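Local coordinates for D-methionine-binding lipoprotein MetQ (Escherichia coli, PDB 4YAH), which serves as the substrate-binding component of an ATP-driven ABC transporter for D-methionine and binds methionine between its two lobes, at residues V35-G40 against L63-D68; Y101-V106 against V232-N237; G130-V135 against K178-E183; L154-D159 against D169-P174. All coordinates share one frame; numbering follows the deposited sequence.

Contact 1: residues V35-G40 against L63-D68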
# COMPACT_ATOMS: atom_id res chain seq x y z
N VAL A 35 -17.52 -2.19 0.91
CA VAL A 35 -16.18 -1.77 0.47
C VAL A 35 -15.11 -2.52 1.23
O VAL A 35 -15.10 -2.51 2.45
CB VAL A 35 -15.97 -0.27 0.66
CG1 VAL A 35 -14.64 0.16 0.06
CG2 VAL A 35 -17.11 0.54 0.02
N GLY A 36 -14.21 -3.17 0.49
CA GLY A 36 -13.10 -3.89 1.09
C GLY A 36 -11.93 -2.98 1.42
O GLY A 36 -11.48 -2.20 0.58
N VAL A 37 -11.44 -3.10 2.65
CA VAL A 37 -10.33 -2.30 3.17
C VAL A 37 -9.42 -3.18 4.00
O VAL A 37 -9.80 -4.30 4.37
CB VAL A 37 -10.84 -1.10 4.03
CG1 VAL A 37 -11.78 -0.24 3.20
CG2 VAL A 37 -11.56 -1.57 5.27
N ILE A 38 -8.22 -2.68 4.31
CA ILE A 38 -7.27 -3.46 5.10
C ILE A 38 -7.31 -3.06 6.57
O ILE A 38 -7.37 -1.86 6.89
CB ILE A 38 -5.83 -3.29 4.59
CG1 ILE A 38 -5.75 -3.42 3.07
CG2 ILE A 38 -4.91 -4.32 5.27
CD1 ILE A 38 -6.20 -4.75 2.54
N VAL A 39 -7.26 -4.04 7.47
CA VAL A 39 -7.30 -3.76 8.90
C VAL A 39 -6.12 -2.91 9.31
O VAL A 39 -5.06 -2.95 8.70
CB VAL A 39 -7.30 -5.05 9.75
CG1 VAL A 39 -8.50 -5.86 9.45
CG2 VAL A 39 -6.09 -5.88 9.48
N GLY A 40 -6.32 -2.12 10.36
CA GLY A 40 -5.30 -1.22 10.85
C GLY A 40 -5.69 0.20 10.54
O GLY A 40 -6.88 0.52 10.47
N LEU A 63 -18.02 -1.75 5.72
CA LEU A 63 -16.62 -2.07 5.51
C LEU A 63 -16.40 -3.57 5.70
O LEU A 63 -16.84 -4.15 6.70
CB LEU A 63 -15.74 -1.27 6.45
CG LEU A 63 -15.90 0.25 6.33
CD1 LEU A 63 -15.04 0.96 7.36
CD2 LEU A 63 -15.57 0.75 4.91
N VAL A 64 -15.80 -4.20 4.70
CA VAL A 64 -15.39 -5.58 4.79
C VAL A 64 -13.89 -5.58 4.92
O VAL A 64 -13.21 -5.04 4.05
CB VAL A 64 -15.82 -6.38 3.55
CG1 VAL A 64 -15.41 -7.83 3.66
CG2 VAL A 64 -17.34 -6.28 3.36
N THR A 65 -13.37 -6.16 6.00
CA THR A 65 -11.95 -6.03 6.29
C THR A 65 -11.16 -7.24 5.86
O THR A 65 -11.64 -8.38 5.91
CB THR A 65 -11.68 -5.77 7.78
OG1 THR A 65 -12.16 -6.87 8.57
CG2 THR A 65 -12.35 -4.49 8.24
N PHE A 66 -9.93 -6.97 5.42
CA PHE A 66 -8.98 -7.97 4.94
C PHE A 66 -7.64 -7.67 5.60
O PHE A 66 -7.43 -6.56 6.10
CB PHE A 66 -8.83 -7.91 3.41
CG PHE A 66 -10.09 -8.22 2.66
CD1 PHE A 66 -10.34 -9.51 2.23
CD2 PHE A 66 -11.03 -7.24 2.40
CE1 PHE A 66 -11.52 -9.81 1.55
CE2 PHE A 66 -12.20 -7.53 1.73
CZ PHE A 66 -12.44 -8.81 1.30
N ASN A 67 -6.73 -8.64 5.61
CA ASN A 67 -5.35 -8.40 6.02
C ASN A 67 -4.39 -8.98 5.00
O ASN A 67 -3.34 -9.50 5.35
CB ASN A 67 -5.06 -8.98 7.40
CG ASN A 67 -3.75 -8.47 7.96
OD1 ASN A 67 -3.42 -7.31 7.78
ND2 ASN A 67 -2.99 -9.36 8.60
N ASP A 68 -4.74 -8.87 3.73
CA ASP A 68 -3.86 -9.27 2.66
C ASP A 68 -4.22 -8.49 1.42
O ASP A 68 -5.24 -7.80 1.38
CB ASP A 68 -3.97 -10.76 2.40
CG ASP A 68 -5.20 -11.11 1.57
OD1 ASP A 68 -6.31 -10.92 2.09
OD2 ASP A 68 -5.05 -11.53 0.40

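Contact 2: residues Y101-V106 against V232-N237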
# COMPACT_ATOMS: atom_id res chain seq x y z
N TYR A 101 -8.79 -10.13 -14.12
CA TYR A 101 -9.96 -9.38 -13.64
C TYR A 101 -10.31 -8.22 -14.57
O TYR A 101 -9.45 -7.72 -15.29
CB TYR A 101 -9.71 -8.78 -12.25
CG TYR A 101 -9.29 -9.72 -11.17
CD1 TYR A 101 -9.93 -10.93 -10.97
CD2 TYR A 101 -8.25 -9.36 -10.31
CE1 TYR A 101 -9.55 -11.78 -9.94
CE2 TYR A 101 -7.85 -10.20 -9.28
CZ TYR A 101 -8.51 -11.41 -9.10
OH TYR A 101 -8.13 -12.25 -8.10
N LYS A 102 -11.57 -7.79 -14.52
CA LYS A 102 -11.99 -6.57 -15.21
C LYS A 102 -12.35 -5.50 -14.18
O LYS A 102 -13.52 -5.26 -13.88
CB LYS A 102 -13.17 -6.87 -16.15
CG LYS A 102 -12.80 -7.85 -17.28
CD LYS A 102 -11.64 -7.33 -18.13
CE LYS A 102 -11.37 -8.23 -19.33
NZ LYS A 102 -12.51 -8.25 -20.29
N LEU A 103 -11.31 -4.89 -13.63
CA LEU A 103 -11.47 -3.89 -12.59
C LEU A 103 -10.96 -2.57 -13.08
O LEU A 103 -10.07 -2.53 -13.93
CB LEU A 103 -10.70 -4.27 -11.33
CG LEU A 103 -10.85 -5.69 -10.83
CD1 LEU A 103 -10.01 -5.90 -9.58
CD2 LEU A 103 -12.30 -6.02 -10.53
N VAL A 104 -11.48 -1.51 -12.49
CA VAL A 104 -11.10 -0.16 -12.86
C VAL A 104 -11.07 0.77 -11.66
O VAL A 104 -11.80 0.59 -10.68
CB VAL A 104 -12.04 0.43 -13.93
CG1 VAL A 104 -11.99 -0.40 -15.21
CG2 VAL A 104 -13.45 0.52 -13.41
N ALA A 105 -10.18 1.76 -11.75
CA ALA A 105 -10.07 2.79 -10.74
C ALA A 105 -11.16 3.83 -10.92
O ALA A 105 -11.39 4.30 -12.04
CB ALA A 105 -8.70 3.46 -10.82
N VAL A 106 -11.81 4.22 -9.83
CA VAL A 106 -12.85 5.23 -9.86
C VAL A 106 -12.49 6.43 -9.00
O VAL A 106 -13.29 7.35 -8.84
CB VAL A 106 -14.22 4.65 -9.40
CG1 VAL A 106 -14.69 3.56 -10.38
CG2 VAL A 106 -14.17 4.11 -7.98
N VAL A 232 -11.36 1.08 -6.26
CA VAL A 232 -11.48 0.23 -7.43
C VAL A 232 -12.80 -0.53 -7.41
O VAL A 232 -13.23 -1.01 -6.36
CB VAL A 232 -10.32 -0.75 -7.49
CG1 VAL A 232 -10.48 -1.75 -8.58
CG2 VAL A 232 -9.03 0.02 -7.70
N THR A 233 -13.42 -0.65 -8.59
CA THR A 233 -14.65 -1.41 -8.77
C THR A 233 -14.49 -2.36 -9.94
O THR A 233 -13.46 -2.37 -10.60
CB THR A 233 -15.87 -0.52 -9.05
OG1 THR A 233 -15.73 0.08 -10.34
CG2 THR A 233 -16.03 0.55 -7.99
N ARG A 234 -15.55 -3.11 -10.24
CA ARG A 234 -15.59 -3.85 -11.49
C ARG A 234 -15.94 -2.87 -12.61
O ARG A 234 -16.47 -1.80 -12.37
CB ARG A 234 -16.62 -4.98 -11.44
CG ARG A 234 -16.33 -6.07 -10.41
CD ARG A 234 -17.43 -7.12 -10.43
NE ARG A 234 -18.72 -6.49 -10.18
CZ ARG A 234 -19.19 -6.19 -8.97
NH1 ARG A 234 -18.49 -6.47 -7.88
NH2 ARG A 234 -20.37 -5.59 -8.86
N GLU A 235 -15.61 -3.25 -13.83
CA GLU A 235 -16.04 -2.49 -15.00
C GLU A 235 -17.56 -2.30 -14.97
O GLU A 235 -18.06 -1.21 -15.28
CB GLU A 235 -15.61 -3.21 -16.27
CG GLU A 235 -16.16 -2.62 -17.58
CD GLU A 235 -15.64 -1.22 -17.88
OE1 GLU A 235 -14.51 -0.89 -17.44
OE2 GLU A 235 -16.37 -0.46 -18.55
N ASP A 236 -18.29 -3.34 -14.57
CA ASP A 236 -19.75 -3.29 -14.69
C ASP A 236 -20.41 -2.34 -13.70
O ASP A 236 -21.53 -1.91 -13.95
CB ASP A 236 -20.37 -4.70 -14.55
CG ASP A 236 -20.09 -5.36 -13.19
OD1 ASP A 236 -20.73 -5.00 -12.19
OD2 ASP A 236 -19.25 -6.27 -13.15
N ASN A 237 -19.77 -1.99 -12.58
CA ASN A 237 -20.42 -1.10 -11.61
C ASN A 237 -19.65 0.19 -11.35
O ASN A 237 -19.93 0.90 -10.39
CB ASN A 237 -20.69 -1.85 -10.30
CG ASN A 237 -19.44 -2.14 -9.52
OD1 ASN A 237 -18.40 -2.49 -10.09
ND2 ASN A 237 -19.53 -2.00 -8.21

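Contact 3: residues G130-V135 against K178-E183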
# COMPACT_ATOMS: atom_id res chain seq x y z
N GLY A 130 26.22 -9.22 4.34
CA GLY A 130 25.50 -10.47 4.41
C GLY A 130 24.14 -10.37 5.08
O GLY A 130 23.47 -11.38 5.27
N SER A 131 23.73 -9.15 5.42
CA SER A 131 22.48 -8.97 6.14
C SER A 131 21.30 -9.36 5.27
O SER A 131 21.32 -9.12 4.06
CB SER A 131 22.31 -7.52 6.58
OG SER A 131 23.10 -7.23 7.71
N GLN A 132 20.29 -9.96 5.88
CA GLN A 132 19.03 -10.18 5.17
C GLN A 132 18.17 -8.92 5.23
O GLN A 132 18.02 -8.29 6.29
CB GLN A 132 18.28 -11.37 5.76
CG GLN A 132 18.98 -12.70 5.50
CD GLN A 132 18.23 -13.86 6.10
OE1 GLN A 132 17.02 -13.79 6.30
NE2 GLN A 132 18.95 -14.94 6.40
N VAL A 133 17.61 -8.57 4.08
CA VAL A 133 16.75 -7.41 3.95
C VAL A 133 15.42 -7.90 3.41
O VAL A 133 15.38 -8.47 2.32
CB VAL A 133 17.36 -6.36 3.00
CG1 VAL A 133 16.40 -5.19 2.82
CG2 VAL A 133 18.71 -5.89 3.56
N ALA A 134 14.35 -7.70 4.17
CA ALA A 134 13.03 -8.21 3.78
C ALA A 134 12.29 -7.17 2.94
O ALA A 134 12.33 -5.97 3.25
CB ALA A 134 12.22 -8.59 5.01
N VAL A 135 11.63 -7.66 1.89
CA VAL A 135 10.82 -6.83 1.03
C VAL A 135 9.54 -7.58 0.64
O VAL A 135 9.50 -8.81 0.67
CB VAL A 135 11.57 -6.42 -0.24
CG1 VAL A 135 12.83 -5.64 0.10
CG2 VAL A 135 11.92 -7.66 -1.06
N LYS A 178 21.26 -9.99 1.31
CA LYS A 178 20.42 -11.08 0.87
C LYS A 178 18.99 -10.57 0.91
O LYS A 178 18.46 -10.27 1.97
CB LYS A 178 20.56 -12.31 1.76
CG LYS A 178 22.00 -12.73 2.01
CD LYS A 178 22.71 -13.12 0.73
CE LYS A 178 24.11 -13.65 1.00
NZ LYS A 178 24.07 -14.97 1.71
N ILE A 179 18.37 -10.45 -0.26
CA ILE A 179 17.01 -9.96 -0.35
C ILE A 179 16.07 -11.11 -0.07
O ILE A 179 16.12 -12.14 -0.74
CB ILE A 179 16.72 -9.35 -1.74
CG1 ILE A 179 17.76 -8.28 -2.08
CG2 ILE A 179 15.32 -8.77 -1.78
CD1 ILE A 179 17.75 -7.11 -1.14
N VAL A 180 15.23 -10.94 0.94
CA VAL A 180 14.28 -11.96 1.38
C VAL A 180 12.87 -11.50 1.03
O VAL A 180 12.39 -10.54 1.60
CB VAL A 180 14.40 -12.22 2.88
CG1 VAL A 180 13.32 -13.17 3.35
CG2 VAL A 180 15.77 -12.79 3.18
N GLU A 181 12.24 -12.18 0.08
CA GLU A 181 10.92 -11.78 -0.39
C GLU A 181 9.84 -12.45 0.44
O GLU A 181 9.81 -13.67 0.54
CB GLU A 181 10.75 -12.14 -1.87
CG GLU A 181 11.81 -11.55 -2.75
CD GLU A 181 11.68 -11.93 -4.21
OE1 GLU A 181 10.55 -12.23 -4.65
OE2 GLU A 181 12.71 -11.94 -4.92
N LEU A 182 8.96 -11.64 1.03
CA LEU A 182 7.89 -12.15 1.90
C LEU A 182 6.55 -11.59 1.47
O LEU A 182 6.47 -10.54 0.86
CB LEU A 182 8.14 -11.76 3.37
CG LEU A 182 9.49 -12.20 3.94
CD1 LEU A 182 9.71 -11.58 5.32
CD2 LEU A 182 9.55 -13.72 3.99
N GLU A 183 5.49 -12.30 1.83
CA GLU A 183 4.15 -11.76 1.65
C GLU A 183 4.02 -10.45 2.44
O GLU A 183 4.40 -10.40 3.61
CB GLU A 183 3.11 -12.78 2.11
CG GLU A 183 3.13 -14.10 1.34
CD GLU A 183 2.44 -14.02 -0.01
OE1 GLU A 183 1.44 -13.28 -0.12
OE2 GLU A 183 2.89 -14.70 -0.96

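Contact 4: residues L154-D159 against D169-P174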
# COMPACT_ATOMS: atom_id res chain seq x y z
N LEU A 154 22.29 1.26 -1.67
CA LEU A 154 22.69 -0.06 -1.21
C LEU A 154 22.93 -1.02 -2.36
O LEU A 154 23.79 -1.90 -2.28
CB LEU A 154 21.64 -0.62 -0.27
CG LEU A 154 21.55 0.08 1.09
CD1 LEU A 154 20.34 -0.39 1.86
CD2 LEU A 154 22.79 -0.18 1.92
N ILE A 155 22.20 -0.83 -3.45
CA ILE A 155 22.32 -1.68 -4.62
C ILE A 155 22.24 -0.84 -5.88
O ILE A 155 21.82 0.32 -5.85
CB ILE A 155 21.20 -2.76 -4.68
CG1 ILE A 155 19.83 -2.08 -4.78
CG2 ILE A 155 21.28 -3.66 -3.48
CD1 ILE A 155 18.66 -3.06 -4.85
N LYS A 156 22.64 -1.43 -7.00
CA LYS A 156 22.38 -0.84 -8.30
C LYS A 156 21.68 -1.86 -9.17
O LYS A 156 22.01 -3.05 -9.15
CB LYS A 156 23.68 -0.36 -8.96
CG LYS A 156 23.44 0.40 -10.27
CD LYS A 156 24.72 1.01 -10.82
CE LYS A 156 24.66 1.15 -12.33
NZ LYS A 156 23.32 1.59 -12.84
N LEU A 157 20.70 -1.38 -9.92
CA LEU A 157 19.92 -2.20 -10.82
C LEU A 157 20.28 -1.97 -12.28
O LEU A 157 20.77 -0.90 -12.66
CB LEU A 157 18.43 -1.91 -10.65
CG LEU A 157 17.88 -2.07 -9.24
CD1 LEU A 157 16.48 -1.50 -9.23
CD2 LEU A 157 17.89 -3.53 -8.83
N LYS A 158 20.01 -2.99 -13.09
CA LYS A 158 20.15 -2.90 -14.54
C LYS A 158 19.35 -1.74 -15.12
O LYS A 158 18.34 -1.32 -14.56
CB LYS A 158 19.67 -4.19 -15.21
CG LYS A 158 20.63 -5.35 -15.12
CD LYS A 158 20.12 -6.52 -15.96
CE LYS A 158 20.92 -7.79 -15.68
NZ LYS A 158 20.55 -8.90 -16.59
N ASP A 159 19.80 -1.24 -16.26
CA ASP A 159 19.03 -0.21 -16.95
C ASP A 159 17.76 -0.81 -17.53
O ASP A 159 17.68 -2.02 -17.79
CB ASP A 159 19.88 0.44 -18.04
CG ASP A 159 21.15 1.06 -17.48
OD1 ASP A 159 21.14 1.53 -16.32
OD2 ASP A 159 22.16 1.09 -18.21
N ASP A 169 17.84 -8.43 -11.39
CA ASP A 169 18.32 -7.17 -11.98
C ASP A 169 19.36 -6.43 -11.12
O ASP A 169 19.80 -5.35 -11.48
CB ASP A 169 17.14 -6.24 -12.23
CG ASP A 169 16.20 -6.77 -13.31
OD1 ASP A 169 16.71 -7.16 -14.38
OD2 ASP A 169 14.97 -6.80 -13.08
N VAL A 170 19.73 -7.01 -9.98
CA VAL A 170 20.72 -6.39 -9.11
C VAL A 170 22.08 -6.63 -9.73
O VAL A 170 22.48 -7.78 -9.89
CB VAL A 170 20.67 -6.94 -7.69
CG1 VAL A 170 21.85 -6.41 -6.86
CG2 VAL A 170 19.36 -6.56 -7.05
N VAL A 171 22.78 -5.54 -10.05
CA VAL A 171 24.09 -5.66 -10.70
C VAL A 171 25.24 -5.20 -9.81
O VAL A 171 26.39 -5.55 -10.08
CB VAL A 171 24.12 -4.86 -12.02
CG1 VAL A 171 23.19 -5.52 -13.01
CG2 VAL A 171 23.74 -3.41 -11.83
N GLU A 172 24.94 -4.43 -8.77
CA GLU A 172 25.91 -4.10 -7.73
C GLU A 172 25.25 -4.30 -6.38
O GLU A 172 24.08 -3.92 -6.17
CB GLU A 172 26.42 -2.67 -7.87
CG GLU A 172 27.10 -2.37 -9.20
CD GLU A 172 27.54 -0.92 -9.30
OE1 GLU A 172 27.84 -0.47 -10.42
OE2 GLU A 172 27.58 -0.25 -8.24
N ASN A 173 25.99 -4.91 -5.48
CA ASN A 173 25.52 -5.25 -4.14
C ASN A 173 26.75 -5.43 -3.28
O ASN A 173 27.10 -6.55 -2.88
CB ASN A 173 24.65 -6.50 -4.20
CG ASN A 173 24.11 -6.92 -2.84
OD1 ASN A 173 24.15 -6.17 -1.86
ND2 ASN A 173 23.60 -8.15 -2.78
N PRO A 174 27.43 -4.32 -2.98
CA PRO A 174 28.75 -4.42 -2.33
C PRO A 174 28.74 -4.99 -0.91
O PRO A 174 29.75 -5.57 -0.49
CB PRO A 174 29.24 -2.97 -2.32
CG PRO A 174 28.05 -2.12 -2.55
CD PRO A 174 27.11 -2.94 -3.37
O HOH W 1 24.99 -3.84 -0.80
O HOH W 2 18.32 -9.53 -15.44

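Contact 1: residues V35-G40 against L63-D68
Val39 and Thr65 meet at about a right angle at the end of two parallel strands, the CG1 methyl of Val39 lying 3.6 Å from CB of Thr65. With CG1 anti to the carbonyl carbon (chi1 -61°), the other methyl of Val39, CG2, falls between the backbone N and the carbonyl carbon and turns to Asn67, touching OD1 at 3.5 Å; that oxygen is hydrogen-bonded to Gln208. Ile38, on the face of Phe66, reaches toward Asp68: its CD1 stops 3.4 Å from Asp68 O, a buried carbonyl with no polar partner in the model. The Phe66 ring comes edge-on, with Val37 O at the rim in the ring plane, and CE2 lies 3.8 Å from Gly36 CA. On the face of Val35 and Val37, the CD2 methyl of Leu63 lies 4.3 Å from Val37 CG1. Four backbone hydrogen bonds hold the register, from Val64 N to Val35 O through to Val39 N to Phe66 O. This is the right-handed beta-alpha-beta unit that opens the periplasmic-binding-protein fold: helix 41-57 covers Val37, Leu63 and Thr65, helix 71-78 packs on Phe66, and strand 83-88 continues the sheet beyond Gly36.

Contact 2: residues Y101-V106 against V232-N237
Val104 and Thr233 form the central hydrogen-bonded pair of an antiparallel ladder in the mixed sheet of one lobe of this periplasmic-binding-protein fold. Val104 N binds Thr233 O, and Thr233 N returns a bond of 2.9 Å to Val104 O. A third bond, Glu235 N to Lys102 O, continues the pairing to Glu235. On the Thr233 face, Val106 crosses the threonine at about a right angle and sets its CG1 3.6 Å from OG1, while Val104 CG2 approaches the same oxygen obliquely. With OG1 between the backbone N and the carbonyl carbon (chi1 68°), the hydroxyl can donate to Arg234 O, 2.9 Å away. On the Val232 side, CG1 of that residue packs 3.7 Å from Leu103 CB, and Leu103 CD2 lies obliquely against Arg234 CG. Further out, Leu92 of helix 89-99 touches both Leu103 and Val232, and Val243 of helix 241-250 covers Val106 and Thr233. Arg234 bends at chi3; its NH1 goes to Leu76 O, which ties Arg234 to helix 71-78. The other edge of the guanidinium makes a salt bridge within 232-237: NE lies 3.0 Å from Asp236 OD2, with that oxygen in the guanidinium plane and met on its syn side.

Contact 3: residues G130-V135 against K178-E183
Strands 132-135 and 178-182 run parallel, 4.5 Å apart at their closest with axes at 31°, and five backbone hydrogen bonds pass between them, from Lys178 N to Ser131 O through to Leu182 N to Val135 O. Gln132 and Val180 cross obliquely on one face: the valine's CG2 methyl lies against the length of the extended glutamine chain, 3.5 Å from OE1 and also touching CB and CG. Lys178 lies beside them, its CB 4.1 Å from Gln132 CG; its own CG, anti to the carbonyl carbon (chi1 -49°), lies 3.8 Å from Gly130 O. Farther along this face Ala134 CB meets Leu182 CD1 at 3.9 Å, and Leu187 and Ser190 of helix 187-190 touch both residues. The pair forms one border of the second lobe's sheet, in the periplasmic-binding-protein fold, with strand 178-182 outermost and strand 196-201 on the far side of strand 132-136. On the opposite face the methyls Val135 CG2 and Ile179 CG2 touch at 3.6 Å. Val135 has CG1 anti to the carbonyl carbon (chi1 -60°), and its CG2 also reaches Glu181 CG at 4.2 Å. Helix 139-151 covers this apolar side, Leu142 and Ser145 lying on Val135, Leu149 on Ile179.

Contact 4: residues L154-D159 against D169-P174
Val171 has CG1 anti to the carbonyl carbon (chi1 -67°), which puts CG2 between the backbone N and the carbonyl carbon, 3.2 Å from Lys156 O, while Lys156 sends CG anti to its own N (chi1 -175°) and carries its chain obliquely across Glu172. Lys156 CD meets Glu172 OE1 at 3.5 Å, yet the ammonium lies 5.5 Å from that oxygen, NZ to OE1, with no salt bridge formed. A classic beta bulge in this two-stranded antiparallel ribbon sets Val171 and Glu172 opposite the single Lys156. Lys156 O therefore accepts two N-H groups, Val171 N at 2.8 Å and Glu172 N at a longer 3.3 Å. On the buried face Val170 CG2 packs 3.8 Å from Leu157 CD2 and also meets Ile155 CD1; Leu157 and Ile155 in turn meet Leu147 and Leu149 of helix 139-151. Lys158 crosses Val171 at about a right angle, its CG a tight 3.3 Å from Val171 CG1. A water bridges Leu154 O and Asn173 OD1; Asn173 ND2 binds Leu177 O. A second water links Lys158 NZ to Asp169 OD1; Asp169 OD2 accepts from Thr166 N. Backbone bonds and apolar packing thus join the strands, and opposite charges on the exposed side probably attract only over a distance or through water.

From the N terminus, contact 1 closes first, bringing strand 60-66 back beside strand 32-38 after helix 41-57. The chain then opens contact 2 at 101-106, which stays open for 125 residues while the polypeptide passes into the second lobe and returns at 232-237. Within that excursion contact 3 opens at 130-135 and closes at 178-183, and contact 4, a short hairpin-like closure of 154-159 on 169-174, falls inside it in turn; none of the four cross. Contacts 1 and 2 belong to the same six-stranded sheet, their centres about 18 Å apart. Contact 3 borders the five-stranded sheet of the other lobe, and contact 4 is a separate two-stranded ribbon, whose strand 170-172 is followed in the chain by strand 178-182.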